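Local coordinates for putative lipoprotein (Parabacteroides distasonis ATCC 8503, PDB 3JX8) that is of unknown function but, as a putative lipoprotein with a putative autotransporter-adhesin head domain, may serve in adhesion or lipid binding at the cell surface, at residues A[23-29]-A[64-70]; A[114-118]-A[134-138]; A[174-180]-A[194-200]; A[212-218]-A[230-236]. One frame throughout, in Å; residues are numbered along the deposited sequence. Where two conformers were deposited one is given.

Contact 1. Residues A[23-29]-A[64-70]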
loop_
_atom_site.group_PDB
_atom_site.type_symbol
_atom_site.label_atom_id
_atom_site.label_comp_id
_atom_site.label_asym_id
_atom_site.label_seq_id
_atom_site.Cartn_x
_atom_site.Cartn_y
_atom_site.Cartn_z
ATOM N N TYR A 23 30.159 -6.101 -0.685
ATOM C CA TYR A 23 28.974 -5.301 -0.864
ATOM C C TYR A 23 28.171 -5.421 0.403
ATOM O O TYR A 23 28.262 -6.412 1.096
ATOM C CB TYR A 23 28.169 -5.807 -2.078
ATOM C CG TYR A 23 27.732 -7.269 -2.010
ATOM C CD1 TYR A 23 26.530 -7.629 -1.418
ATOM C CD2 TYR A 23 28.521 -8.291 -2.564
ATOM C CE1 TYR A 23 26.115 -8.964 -1.375
ATOM C CE2 TYR A 23 28.102 -9.628 -2.547
ATOM C CZ TYR A 23 26.899 -9.957 -1.946
ATOM O OH TYR A 23 26.481 -11.270 -1.909
ATOM N N ASP A 24 27.405 -4.391 0.702
ATOM C CA ASP A 24 26.520 -4.400 1.847
ATOM C C ASP A 24 25.075 -4.257 1.418
ATOM O O ASP A 24 24.185 -4.153 2.248
ATOM C CB ASP A 24 26.904 -3.296 2.837
ATOM C CG ASP A 24 26.753 -1.896 2.274
ATOM O OD1 ASP A 24 26.251 -1.713 1.135
ATOM O OD2 ASP A 24 27.145 -0.950 2.994
ATOM N N GLU A 25 24.844 -4.269 0.113
ATOM C CA GLU A 25 23.511 -4.077 -0.428
ATOM C C GLU A 25 23.347 -4.897 -1.714
ATOM O O GLU A 25 24.317 -5.075 -2.466
ATOM C CB GLU A 25 23.334 -2.590 -0.646
ATOM C CG GLU A 25 22.030 -2.186 -1.219
ATOM C CD GLU A 25 21.907 -0.671 -1.365
ATOM O OE1 GLU A 25 22.456 0.067 -0.477
ATOM O OE2 GLU A 25 21.247 -0.250 -2.366
ATOM N N ILE A 26 22.138 -5.429 -1.932
ATOM C CA ILE A 26 21.801 -6.253 -3.110
ATOM C C ILE A 26 20.589 -5.688 -3.823
ATOM O O ILE A 26 19.559 -5.464 -3.197
ATOM C CB ILE A 26 21.479 -7.713 -2.737
ATOM C CG1 ILE A 26 22.708 -8.437 -2.145
ATOM C CG2 ILE A 26 20.954 -8.483 -3.970
ATOM C CD1 ILE A 26 22.378 -9.845 -1.522
ATOM N N THR A 27 20.722 -5.464 -5.133
ATOM C CA THR A 27 19.613 -5.217 -6.033
ATOM C C THR A 27 19.509 -6.455 -6.891
ATOM O O THR A 27 20.404 -6.712 -7.701
ATOM C CB THR A 27 19.900 -4.037 -6.976
ATOM O OG1 THR A 27 19.963 -2.858 -6.204
ATOM C CG2 THR A 27 18.795 -3.875 -7.991
ATOM N N PHE A 28 18.433 -7.210 -6.742
ATOM C CA PHE A 28 18.242 -8.475 -7.457
ATOM C C PHE A 28 16.908 -8.474 -8.148
ATOM O O PHE A 28 15.887 -8.426 -7.491
ATOM C CB PHE A 28 18.277 -9.625 -6.469
ATOM C CG PHE A 28 17.766 -10.925 -7.023
ATOM C CD1 PHE A 28 18.171 -11.381 -8.272
ATOM C CD2 PHE A 28 16.934 -11.728 -6.256
ATOM C CE1 PHE A 28 17.694 -12.591 -8.787
ATOM C CE2 PHE A 28 16.443 -12.952 -6.757
ATOM C CZ PHE A 28 16.840 -13.378 -8.028
ATOM N N VAL A 29 16.896 -8.525 -9.468
ATOM C CA VAL A 29 15.661 -8.586 -10.210
ATOM C C VAL A 29 15.692 -9.874 -10.990
ATOM O O VAL A 29 16.648 -10.129 -11.742
ATOM C CB VAL A 29 15.579 -7.442 -11.222
ATOM C CG1 VAL A 29 14.291 -7.578 -12.092
ATOM C CG2 VAL A 29 15.768 -6.096 -10.515
ATOM N N GLY A 64 29.623 -0.627 -3.700
ATOM C CA GLY A 64 29.246 -1.496 -2.612
ATOM C C GLY A 64 27.898 -2.168 -2.699
ATOM O O GLY A 64 27.387 -2.611 -1.671
ATOM N N THR A 65 27.345 -2.258 -3.912
ATOM C CA THR A 65 26.077 -2.926 -4.167
ATOM C C THR A 65 26.209 -4.006 -5.232
ATOM O O THR A 65 26.709 -3.743 -6.322
ATOM C CB THR A 65 25.020 -1.907 -4.622
ATOM O OG1 THR A 65 24.863 -0.937 -3.585
ATOM C CG2 THR A 65 23.672 -2.560 -4.881
ATOM N N LEU A 66 25.768 -5.220 -4.893
ATOM C CA LEU A 66 25.650 -6.309 -5.831
ATOM C C LEU A 66 24.384 -6.076 -6.644
ATOM O O LEU A 66 23.281 -5.953 -6.098
ATOM C CB LEU A 66 25.594 -7.668 -5.110
ATOM C CG LEU A 66 25.296 -8.882 -5.998
ATOM C CD1 LEU A 66 26.406 -9.116 -7.016
ATOM C CD2 LEU A 66 25.026 -10.138 -5.146
ATOM N N LYS A 67 24.557 -6.027 -7.948
ATOM C CA LYS A 67 23.488 -5.784 -8.871
ATOM C C LYS A 67 23.383 -6.944 -9.844
ATOM O O LYS A 67 24.355 -7.230 -10.578
ATOM C CB LYS A 67 23.786 -4.505 -9.631
ATOM C CG LYS A 67 23.840 -3.279 -8.750
ATOM C CD LYS A 67 24.345 -2.084 -9.547
ATOM C CE LYS A 67 24.432 -0.832 -8.685
ATOM N NZ LYS A 67 24.487 0.448 -9.507
ATOM N N ILE A 68 22.219 -7.608 -9.841
ATOM C CA ILE A 68 21.902 -8.718 -10.750
ATOM C C ILE A 68 20.516 -8.447 -11.334
ATOM O O ILE A 68 19.512 -8.477 -10.620
ATOM C CB ILE A 68 21.950 -10.098 -10.039
ATOM C CG1 ILE A 68 23.384 -10.380 -9.579
ATOM C CG2 ILE A 68 21.448 -11.247 -10.965
ATOM C CD1 ILE A 68 23.565 -11.650 -8.738
ATOM N N TYR A 69 20.453 -8.157 -12.621
ATOM C CA TYR A 69 19.165 -7.914 -13.257
ATOM C C TYR A 69 19.293 -7.978 -14.764
ATOM O O TYR A 69 20.398 -7.807 -15.292
ATOM C CB TYR A 69 18.625 -6.544 -12.826
ATOM C CG TYR A 69 19.598 -5.420 -13.020
ATOM C CD1 TYR A 69 19.731 -4.825 -14.249
ATOM C CD2 TYR A 69 20.349 -4.925 -11.977
ATOM C CE1 TYR A 69 20.610 -3.801 -14.460
ATOM C CE2 TYR A 69 21.257 -3.873 -12.189
ATOM C CZ TYR A 69 21.375 -3.340 -13.433
ATOM O OH TYR A 69 22.242 -2.306 -13.699
ATOM N N PRO A 70 18.168 -8.228 -15.465
ATOM C CA PRO A 70 18.197 -8.201 -16.922
ATOM C C PRO A 70 18.554 -6.833 -17.448
ATOM O O PRO A 70 18.131 -5.827 -16.882
ATOM C CB PRO A 70 16.772 -8.571 -17.323
ATOM C CG PRO A 70 16.206 -9.254 -16.134
ATOM C CD PRO A 70 16.836 -8.596 -14.958
HETATM O O HOH W 1 26.088 -0.026 -1.278
#
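Five backbone hydrogen bonds join 23-29 to 64-70 as parallel neighbours, the strand axes only 9° apart. D24 N opens the series by donating to G64 O; L66 N then reaches E25 O at 2.8 Å, and T27 N returns to L66 O at 2.8 Å. I68 N to T27 O and V29 N to I68 O follow. Beside the first bond a water donates to D24 OD1 and accepts from T65 OG1 (2.8 Å), joining these side chains of adjacent segments. On the buried face, L66 CB sits 3.7 Å from the centroid of the Y23 ring, squarely over its face in a CH-pi contact, and L66 CD2 runs on along the ring to CZ. The Y23 torsion (chi1 58°) sets CG between backbone N and carbonyl carbon, which swings the ring back over L66; its OH is bonded to S93. I26 CG1 touches L66 CD2 from the other strand, and F28 CD1 comes 4.2 Å from I68 CG2. At the far end V29 CB packs on Y69 CB at 3.6 Å. The chemistry is thus two-sided: Y23, I26, L66, F28 and I68 make a buried apolar face, whereas E25, T65, T27 and K67 make the opposite face polar. There K67 pairs with E62, and T27 meets M241 of the second subunit, so this face partly serves the subunit contact.

Contact 2. Residues A[114-118]-A[134-138]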
loop_
_atom_site.group_PDB
_atom_site.type_symbol
_atom_site.label_atom_id
_atom_site.label_comp_id
_atom_site.label_asym_id
_atom_site.label_seq_id
_atom_site.Cartn_x
_atom_site.Cartn_y
_atom_site.Cartn_z
ATOM N N PRO A 114 23.078 -19.119 10.560
ATOM C CA PRO A 114 22.928 -18.137 11.616
ATOM C C PRO A 114 23.465 -16.801 11.171
ATOM O O PRO A 114 24.594 -16.710 10.710
ATOM C CB PRO A 114 23.794 -18.691 12.750
ATOM C CG PRO A 114 23.819 -20.117 12.530
ATOM C CD PRO A 114 23.833 -20.290 11.046
ATOM N N THR A 115 22.640 -15.774 11.286
ATOM C CA THR A 115 22.965 -14.453 10.799
ATOM C C THR A 115 22.842 -13.467 11.950
ATOM O O THR A 115 21.788 -13.396 12.604
ATOM C CB THR A 115 22.002 -14.081 9.699
ATOM O OG1 THR A 115 22.072 -15.087 8.681
ATOM C CG2 THR A 115 22.330 -12.686 9.137
ATOM N N LYS A 116 23.917 -12.736 12.210
ATOM C CA LYS A 116 23.895 -11.666 13.186
ATOM C C LYS A 116 23.638 -10.358 12.443
ATOM O O LYS A 116 24.294 -10.084 11.457
ATOM C CB LYS A 116 25.223 -11.633 13.943
ATOM C CG LYS A 116 25.401 -10.407 14.825
ATOM C CD LYS A 116 26.536 -10.590 15.835
ATOM C CE LYS A 116 27.106 -9.245 16.344
ATOM N NZ LYS A 116 28.384 -9.449 17.152
ATOM N N VAL A 117 22.662 -9.563 12.881
ATOM C CA VAL A 117 22.343 -8.306 12.199
ATOM C C VAL A 117 22.399 -7.124 13.141
ATOM O O VAL A 117 22.048 -7.221 14.319
ATOM C CB VAL A 117 20.927 -8.312 11.537
ATOM C CG1 VAL A 117 20.785 -9.479 10.546
ATOM C CG2 VAL A 117 19.848 -8.367 12.580
ATOM N N ASN A 118 22.835 -5.999 12.597
ATOM C CA ASN A 118 22.663 -4.715 13.229
ATOM C C ASN A 118 21.334 -4.157 12.690
ATOM O O ASN A 118 20.307 -4.292 13.348
ATOM C CB ASN A 118 23.860 -3.827 12.933
ATOM C CG ASN A 118 23.681 -2.413 13.440
ATOM O OD1 ASN A 118 22.827 -2.126 14.284
ATOM N ND2 ASN A 118 24.496 -1.511 12.914
ATOM N N GLY A 134 17.635 -19.357 8.644
ATOM C CA GLY A 134 18.545 -19.506 9.769
ATOM C C GLY A 134 18.146 -18.592 10.901
ATOM O O GLY A 134 17.335 -17.682 10.710
ATOM N N PRO A 135 18.725 -18.808 12.079
ATOM C CA PRO A 135 18.500 -17.889 13.188
ATOM C C PRO A 135 19.028 -16.506 12.885
ATOM O O PRO A 135 20.176 -16.365 12.478
ATOM C CB PRO A 135 19.280 -18.513 14.350
ATOM C CG PRO A 135 19.557 -19.909 13.943
ATOM C CD PRO A 135 19.575 -19.942 12.462
ATOM N N VAL A 136 18.170 -15.502 13.031
ATOM C CA VAL A 136 18.577 -14.110 12.866
ATOM C C VAL A 136 18.527 -13.517 14.245
ATOM O O VAL A 136 17.531 -13.672 14.949
ATOM C CB VAL A 136 17.641 -13.350 11.925
ATOM C CG1 VAL A 136 17.990 -11.855 11.860
ATOM C CG2 VAL A 136 17.667 -14.010 10.557
ATOM N N LYS A 137 19.595 -12.838 14.621
ATOM C CA LYS A 137 19.704 -12.252 15.940
ATOM C C LYS A 137 20.356 -10.895 15.842
ATOM O O LYS A 137 21.317 -10.725 15.107
ATOM C CB LYS A 137 20.526 -13.186 16.811
ATOM C CG LYS A 137 20.844 -12.690 18.184
ATOM C CD LYS A 137 21.497 -13.812 19.041
ATOM C CE LYS A 137 21.671 -13.395 20.512
ATOM N NZ LYS A 137 22.650 -14.293 21.244
ATOM N N GLY A 138 19.829 -9.916 16.567
ATOM C CA GLY A 138 20.399 -8.578 16.546
ATOM C C GLY A 138 19.437 -7.442 16.840
ATOM O O GLY A 138 18.403 -7.621 17.508
#
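V117 and V136 meet through their CG1 methyls, 3.9 Å apart, on the buried side of two short parallel strands. V136 points CG1 there by setting it anti to the backbone N (chi1 174°), while V117 turns its own CG1 anti to the carbonyl carbon (chi1 -57°); the two branches approach at a slant. V117 CG2 lies instead against the backbone, 3.8 Å from K137 O. T115 points to the same side as V136, and its OG1 bonds to the carbonyl of K113. K116 and K137 leave from the other face, both chains fully extended, so that their ammonium ends run outward from the strands. P114 CG lies 4.2 Å from P135 CD at the start of the pair. The backbone holds these side chains in step: T115 N donates to P135 O at 2.8 Å, K137 N to T115 O, and V117 N to K137 O. At the end G138 CA comes 3.1 Å from V117 O; with phi at 153°, any CB here would run into carbonyl oxygens, V117 O included. Strand 156-158 continues the stack, with L158 touching V117. Short parallel strands in register, apolar residues inward and lysines outward at a corner of the chain, are the arrangement of successive coils in a right-handed beta-helix, consistent with the pectate-lyase-like clan of this domain.

Contact 3. Residues A[174-180]-A[194-200]. With SO4 (sulfate ion), chain I.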
loop_
_atom_site.group_PDB
_atom_site.type_symbol
_atom_site.label_atom_id
_atom_site.label_comp_id
_atom_site.label_asym_id
_atom_site.label_seq_id
_atom_site.Cartn_x
_atom_site.Cartn_y
_atom_site.Cartn_z
ATOM N N ILE A 174 8.520 -15.678 13.045
ATOM C CA ILE A 174 8.545 -16.635 14.130
ATOM C C ILE A 174 9.771 -16.344 14.980
ATOM O O ILE A 174 10.878 -16.209 14.463
ATOM C CB ILE A 174 8.640 -18.079 13.567
ATOM C CG1 ILE A 174 7.405 -18.398 12.686
ATOM C CG2 ILE A 174 8.824 -19.117 14.708
ATOM C CD1 ILE A 174 7.596 -19.616 11.733
ATOM N N GLY A 175 9.564 -16.211 16.283
ATOM C CA GLY A 175 10.659 -15.984 17.219
ATOM C C GLY A 175 10.283 -15.106 18.391
ATOM O O GLY A 175 9.186 -15.226 18.945
ATOM N N THR A 176 11.202 -14.213 18.742
ATOM C CA THR A 176 11.045 -13.273 19.845
ATOM C C THR A 176 11.562 -11.906 19.433
ATOM O O THR A 176 12.611 -11.801 18.762
ATOM C CB THR A 176 11.891 -13.706 21.046
ATOM O OG1 THR A 176 11.372 -14.932 21.525
ATOM C CG2 THR A 176 11.788 -12.707 22.205
ATOM N N VAL A 177 10.841 -10.862 19.839
ATOM C CA VAL A 177 11.223 -9.489 19.561
ATOM C C VAL A 177 10.756 -8.640 20.732
ATOM O O VAL A 177 9.761 -8.964 21.390
ATOM C CB VAL A 177 10.607 -8.964 18.228
ATOM C CG1 VAL A 177 9.100 -9.116 18.230
ATOM C CG2 VAL A 177 10.978 -7.499 17.999
ATOM N N ASP A 178 11.490 -7.569 21.020
ATOM C CA ASP A 178 11.106 -6.668 22.085
ATOM C C ASP A 178 9.977 -5.760 21.586
ATOM O O ASP A 178 8.883 -5.779 22.155
ATOM C CB ASP A 178 12.289 -5.851 22.579
ATOM C CG ASP A 178 11.940 -5.010 23.786
ATOM O OD1 ASP A 178 11.491 -5.564 24.806
ATOM O OD2 ASP A 178 12.110 -3.785 23.721
ATOM N N ARG A 179 10.244 -4.983 20.540
ATOM C CA ARG A 179 9.222 -4.124 19.919
ATOM C C ARG A 179 8.979 -4.504 18.479
ATOM O O ARG A 179 9.940 -4.703 17.724
ATOM C CB ARG A 179 9.606 -2.660 19.982
ATOM C CG ARG A 179 9.688 -2.152 21.430
ATOM C CD ARG A 179 10.059 -0.701 21.516
ATOM N NE ARG A 179 11.323 -0.507 20.842
ATOM C CZ ARG A 179 11.808 0.659 20.432
ATOM N NH1 ARG A 179 11.135 1.790 20.644
ATOM N NH2 ARG A 179 12.994 0.692 19.817
ATOM N N ALA A 180 7.699 -4.604 18.120
ATOM C CA ALA A 180 7.260 -4.970 16.792
ATOM C C ALA A 180 6.270 -3.941 16.255
ATOM O O ALA A 180 5.402 -3.403 16.987
ATOM C CB ALA A 180 6.597 -6.359 16.793
ATOM N N ASP A 194 3.409 -16.774 16.386
ATOM C CA ASP A 194 4.587 -17.367 17.057
ATOM C C ASP A 194 5.789 -16.456 17.058
ATOM O O ASP A 194 6.936 -16.913 17.154
ATOM C CB ASP A 194 4.954 -18.709 16.445
ATOM C CG ASP A 194 3.840 -19.713 16.581
ATOM O OD1 ASP A 194 3.122 -19.718 17.633
ATOM O OD2 ASP A 194 3.670 -20.502 15.618
ATOM N N CYS A 195 5.520 -15.160 16.958
ATOM C CA CYS A 195 6.534 -14.170 17.162
ATOM C C CYS A 195 6.154 -13.427 18.412
ATOM O O CYS A 195 5.288 -12.586 18.389
ATOM C CB CYS A 195 6.648 -13.242 15.979
ATOM S SG CYS A 195 7.808 -11.919 16.309
ATOM N N GLN A 196 6.806 -13.755 19.518
ATOM C CA GLN A 196 6.479 -13.155 20.795
ATOM C C GLN A 196 7.084 -11.766 20.943
ATOM O O GLN A 196 8.290 -11.614 21.090
ATOM C CB GLN A 196 6.950 -14.052 21.937
ATOM C CG GLN A 196 6.476 -13.605 23.292
ATOM C CD GLN A 196 7.226 -14.297 24.415
ATOM O OE1 GLN A 196 6.690 -15.156 25.078
ATOM N NE2 GLN A 196 8.484 -13.942 24.596
ATOM N N ALA A 197 6.214 -10.770 20.927
ATOM C CA ALA A 197 6.581 -9.379 21.126
ATOM C C ALA A 197 6.220 -8.935 22.533
ATOM O O ALA A 197 5.170 -9.304 23.062
ATOM C CB ALA A 197 5.861 -8.506 20.139
ATOM N N ARG A 198 7.072 -8.107 23.134
ATOM C CA ARG A 198 6.683 -7.443 24.370
ATOM C C ARG A 198 5.678 -6.325 24.062
ATOM O O ARG A 198 4.617 -6.271 24.672
ATOM C CB ARG A 198 7.897 -6.911 25.137
ATOM C CG ARG A 198 7.506 -6.242 26.449
ATOM C CD ARG A 198 8.732 -5.826 27.265
ATOM N NE ARG A 198 9.516 -4.821 26.541
ATOM C CZ ARG A 198 9.316 -3.503 26.560
ATOM N NH1 ARG A 198 8.358 -2.957 27.305
ATOM N NH2 ARG A 198 10.085 -2.713 25.816
ATOM N N LYS A 199 6.057 -5.428 23.150
ATOM C CA LYS A 199 5.189 -4.370 22.670
ATOM C C LYS A 199 4.989 -4.505 21.169
ATOM O O LYS A 199 5.950 -4.710 20.426
ATOM C CB LYS A 199 5.795 -3.005 22.949
ATOM C CG LYS A 199 6.132 -2.770 24.430
ATOM C CD LYS A 199 6.138 -1.268 24.845
ATOM C CE LYS A 199 7.225 -0.433 24.169
ATOM N NZ LYS A 199 7.411 0.942 24.798
ATOM N N ALA A 200 3.751 -4.378 20.719
ATOM C CA ALA A 200 3.444 -4.397 19.290
ATOM C C ALA A 200 2.439 -3.317 18.906
ATOM O O ALA A 200 1.461 -3.033 19.641
ATOM C CB ALA A 200 2.927 -5.735 18.878
HETATM S S SO4 I . 9.031 0.713 27.548
HETATM O O1 SO4 I . 7.606 0.536 27.323
HETATM O O2 SO4 I . 9.638 1.317 26.363
HETATM O O3 SO4 I . 9.211 1.535 28.733
HETATM O O4 SO4 I . 9.649 -0.563 27.835
#
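D178 and R198 run alongside each other, and the guanidinium takes the carboxylate side-on. R198 NE reaches D178 OD1 at 2.7 Å and NH2 reaches OD2 at 3.1 Å, both on the syn side. The two planes are 31° apart, so the acid lies near the guanidinium plane while the nitrogens stand out of the carboxylate plane. A bend at chi3 (63°) turns the R198 head back to the acid. K199 lays its CG over one face of that guanidinium, toward its rim, and its NZ bonds O1 (2.6 Å) and O2 (2.7 Å) of a sulfate, probably from the crystallisation liquor; R198 NH1 and NH2 add weak bonds to O4. R179 runs beside K199, CD to CE 3.9 Å. On the inner side A180 CB meets A197 CB at 4.0 Å. Backbone bonds such as K199 N to D178 O keep the coils together. Strands 156-158 and 209-214 flank the pair, with backbone hydrogen bonds from L158 to T176 and D178, and Y213 touching Q196.

Contact 4. Residues A[212-218]-A[230-236]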
loop_
_atom_site.group_PDB
_atom_site.type_symbol
_atom_site.label_atom_id
_atom_site.label_comp_id
_atom_site.label_asym_id
_atom_site.label_seq_id
_atom_site.Cartn_x
_atom_site.Cartn_y
_atom_site.Cartn_z
ATOM N N VAL A 212 -1.249 -11.394 15.932
ATOM C CA VAL A 212 -0.171 -10.884 16.751
ATOM C C VAL A 212 -0.168 -11.535 18.122
ATOM O O VAL A 212 -1.219 -11.921 18.639
ATOM C CB VAL A 212 -0.248 -9.323 16.887
ATOM C CG1 VAL A 212 -1.595 -8.886 17.517
ATOM C CG2 VAL A 212 1.004 -8.745 17.633
ATOM N N TYR A 213 1.041 -11.653 18.685
ATOM C CA TYR A 213 1.263 -12.106 20.049
ATOM C C TYR A 213 2.115 -11.046 20.723
ATOM O O TYR A 213 3.285 -10.880 20.390
ATOM C CB TYR A 213 1.986 -13.439 20.009
ATOM C CG TYR A 213 2.410 -14.066 21.321
ATOM C CD1 TYR A 213 1.812 -13.730 22.518
ATOM C CD2 TYR A 213 3.386 -15.074 21.332
ATOM C CE1 TYR A 213 2.185 -14.328 23.699
ATOM C CE2 TYR A 213 3.763 -15.697 22.507
ATOM C CZ TYR A 213 3.154 -15.326 23.686
ATOM O OH TYR A 213 3.507 -15.924 24.865
ATOM N N ALA A 214 1.497 -10.311 21.650
ATOM C CA ALA A 214 2.128 -9.235 22.414
ATOM C C ALA A 214 1.872 -9.545 23.881
ATOM O O ALA A 214 0.763 -9.896 24.266
ATOM C CB ALA A 214 1.564 -7.840 22.035
ATOM N N THR A 215 2.907 -9.440 24.691
ATOM C CA THR A 215 2.794 -9.795 26.107
ATOM C C THR A 215 2.472 -8.600 26.999
ATOM O O THR A 215 1.803 -8.770 28.009
ATOM C CB THR A 215 4.056 -10.512 26.615
ATOM O OG1 THR A 215 5.163 -9.615 26.540
ATOM C CG2 THR A 215 4.339 -11.767 25.762
ATOM N N GLN A 216 2.904 -7.401 26.631
ATOM C CA GLN A 216 2.715 -6.253 27.520
ATOM C C GLN A 216 1.813 -5.138 26.968
ATOM O O GLN A 216 0.873 -4.732 27.627
ATOM C CB GLN A 216 4.071 -5.702 27.867
ATOM C CG GLN A 216 4.051 -4.671 28.950
ATOM C CD GLN A 216 5.443 -4.155 29.200
ATOM O OE1 GLN A 216 6.368 -4.936 29.466
ATOM N NE2 GLN A 216 5.614 -2.844 29.082
ATOM N N ILE A 217 2.122 -4.646 25.775
ATOM C CA ILE A 217 1.384 -3.543 25.158
ATOM C C ILE A 217 1.027 -3.914 23.713
ATOM O O ILE A 217 1.878 -4.390 22.956
ATOM C CB ILE A 217 2.250 -2.253 25.095
ATOM C CG1 ILE A 217 2.679 -1.792 26.490
ATOM C CG2 ILE A 217 1.519 -1.133 24.399
ATOM C CD1 ILE A 217 1.530 -1.342 27.359
ATOM N N LEU A 218 -0.225 -3.675 23.342
ATOM C CA LEU A 218 -0.713 -3.877 21.987
ATOM C C LEU A 218 -1.515 -2.653 21.583
ATOM O O LEU A 218 -2.490 -2.271 22.247
ATOM C CB LEU A 218 -1.578 -5.137 21.843
ATOM C CG LEU A 218 -2.218 -5.391 20.466
ATOM C CD1 LEU A 218 -1.121 -5.529 19.340
ATOM C CD2 LEU A 218 -3.121 -6.653 20.540
ATOM N N TYR A 230 -5.409 -11.386 18.270
ATOM C CA TYR A 230 -4.281 -11.344 19.170
ATOM C C TYR A 230 -4.345 -12.360 20.290
ATOM O O TYR A 230 -5.428 -12.777 20.734
ATOM C CB TYR A 230 -4.085 -9.940 19.741
ATOM C CG TYR A 230 -5.028 -9.513 20.866
ATOM C CD1 TYR A 230 -6.324 -9.057 20.581
ATOM C CD2 TYR A 230 -4.623 -9.533 22.202
ATOM C CE1 TYR A 230 -7.174 -8.640 21.591
ATOM C CE2 TYR A 230 -5.470 -9.108 23.216
ATOM C CZ TYR A 230 -6.730 -8.660 22.903
ATOM O OH TYR A 230 -7.582 -8.242 23.865
ATOM N N LYS A 231 -3.150 -12.726 20.752
ATOM C CA LYS A 231 -2.994 -13.595 21.901
ATOM C C LYS A 231 -1.986 -12.971 22.827
ATOM O O LYS A 231 -1.307 -12.017 22.456
ATOM C CB LYS A 231 -2.528 -14.977 21.470
ATOM C CG LYS A 231 -1.217 -14.994 20.732
ATOM C CD LYS A 231 -0.797 -16.420 20.358
ATOM C CE LYS A 231 -0.112 -17.094 21.538
ATOM N NZ LYS A 231 0.272 -18.498 21.228
ATOM N N GLY A 232 -1.872 -13.536 24.022
ATOM C CA GLY A 232 -1.118 -12.920 25.091
ATOM C C GLY A 232 -2.106 -12.162 25.944
ATOM O O GLY A 232 -3.289 -12.129 25.642
ATOM N N ASP A 233 -1.617 -11.538 27.009
ATOM C CA ASP A 233 -2.439 -10.690 27.839
ATOM C C ASP A 233 -1.855 -9.293 27.951
ATOM O O ASP A 233 -1.656 -8.803 29.038
ATOM C CB ASP A 233 -2.630 -11.336 29.211
ATOM C CG ASP A 233 -3.278 -12.716 29.118
ATOM O OD1 ASP A 233 -4.399 -12.839 28.597
ATOM O OD2 ASP A 233 -2.641 -13.698 29.549
ATOM N N PRO A 234 -1.614 -8.623 26.811
ATOM C CA PRO A 234 -1.151 -7.250 26.896
ATOM C C PRO A 234 -2.300 -6.319 27.305
ATOM O O PRO A 234 -3.440 -6.767 27.362
ATOM C CB PRO A 234 -0.788 -6.945 25.459
ATOM C CG PRO A 234 -1.860 -7.668 24.690
ATOM C CD PRO A 234 -2.119 -8.936 25.462
ATOM N N GLU A 235 -1.984 -5.056 27.582
ATOM C CA GLU A 235 -2.973 -3.982 27.640
ATOM C C GLU A 235 -3.136 -3.504 26.194
ATOM O O GLU A 235 -2.153 -3.096 25.546
ATOM C CB GLU A 235 -2.496 -2.825 28.518
ATOM C CG GLU A 235 -2.174 -3.256 29.952
ATOM C CD GLU A 235 -1.502 -2.170 30.752
ATOM O OE1 GLU A 235 -1.113 -1.123 30.170
ATOM O OE2 GLU A 235 -1.343 -2.389 31.962
ATOM N N ILE A 236 -4.360 -3.587 25.686
ATOM C CA ILE A 236 -4.648 -3.257 24.297
ATOM C C ILE A 236 -5.253 -1.867 24.221
ATOM O O ILE A 236 -6.125 -1.511 25.030
ATOM C CB ILE A 236 -5.585 -4.350 23.649
ATOM C CG1 ILE A 236 -5.755 -4.132 22.143
ATOM C CG2 ILE A 236 -6.951 -4.448 24.342
ATOM C CD1 ILE A 236 -6.560 -5.281 21.462
HETATM O O HOH W 2 0.917 -11.497 28.147
#
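The Y213 ring has K231 CE over the centre of one face, 3.9 Å from the centroid, and G232 CA near its plane at the edge. K231 NZ lies farther along over the same face, 4.7 Å from the centroid, in a cation-pi contact. The lysine gets there by placing CG between N and C (chi1 59°) and folding at chi3. On the inner side the Y230 ring is met obliquely by L218 CD2, 3.5 Å from CG, while V212 CG1 presses on Y230 CB. L218 CB also touches P234 CG at 3.8 Å, and L218 CD2 touches I236 CD1: the leucine meets Y230 on one side of the corner, P234 and I236 on the other. K231 N to V212 O and L218 N to E235 O bond the strands on either side of the corner. Between them a water bridges T215 O and D233 N. Strands 245-248 and 200-205 add I246 and C202 to the inner packing. Parallel pairs joined round a corner over an apolar interior are typical of a beta-helix, here near its C-terminal end.

The four contacts follow one another along the chain. Contact 1 is no ordinary step between coils, since 65-70 lies outside 25-29, which pairs onward with 100-104; contacts 2 to 4 join successive coils. The centres of contacts 1 and 2 are 21 Å apart, those of contacts 2 and 3 are 15 Å apart, and those of contacts 3 and 4 are 10 Å apart. The last two touch: A197 O and T215 N probably share a hydrogen bond, as do R198 O and Q216 N, tying adjacent coils together. Contacts 1 and 4, centres 38 Å apart, reach the long sheet bounded within this chain by 57-62 and 235-241; contacts 2, 3 and 4 share strands of the other faces. The elongated beta-helix is consistent with the putative adhesin family.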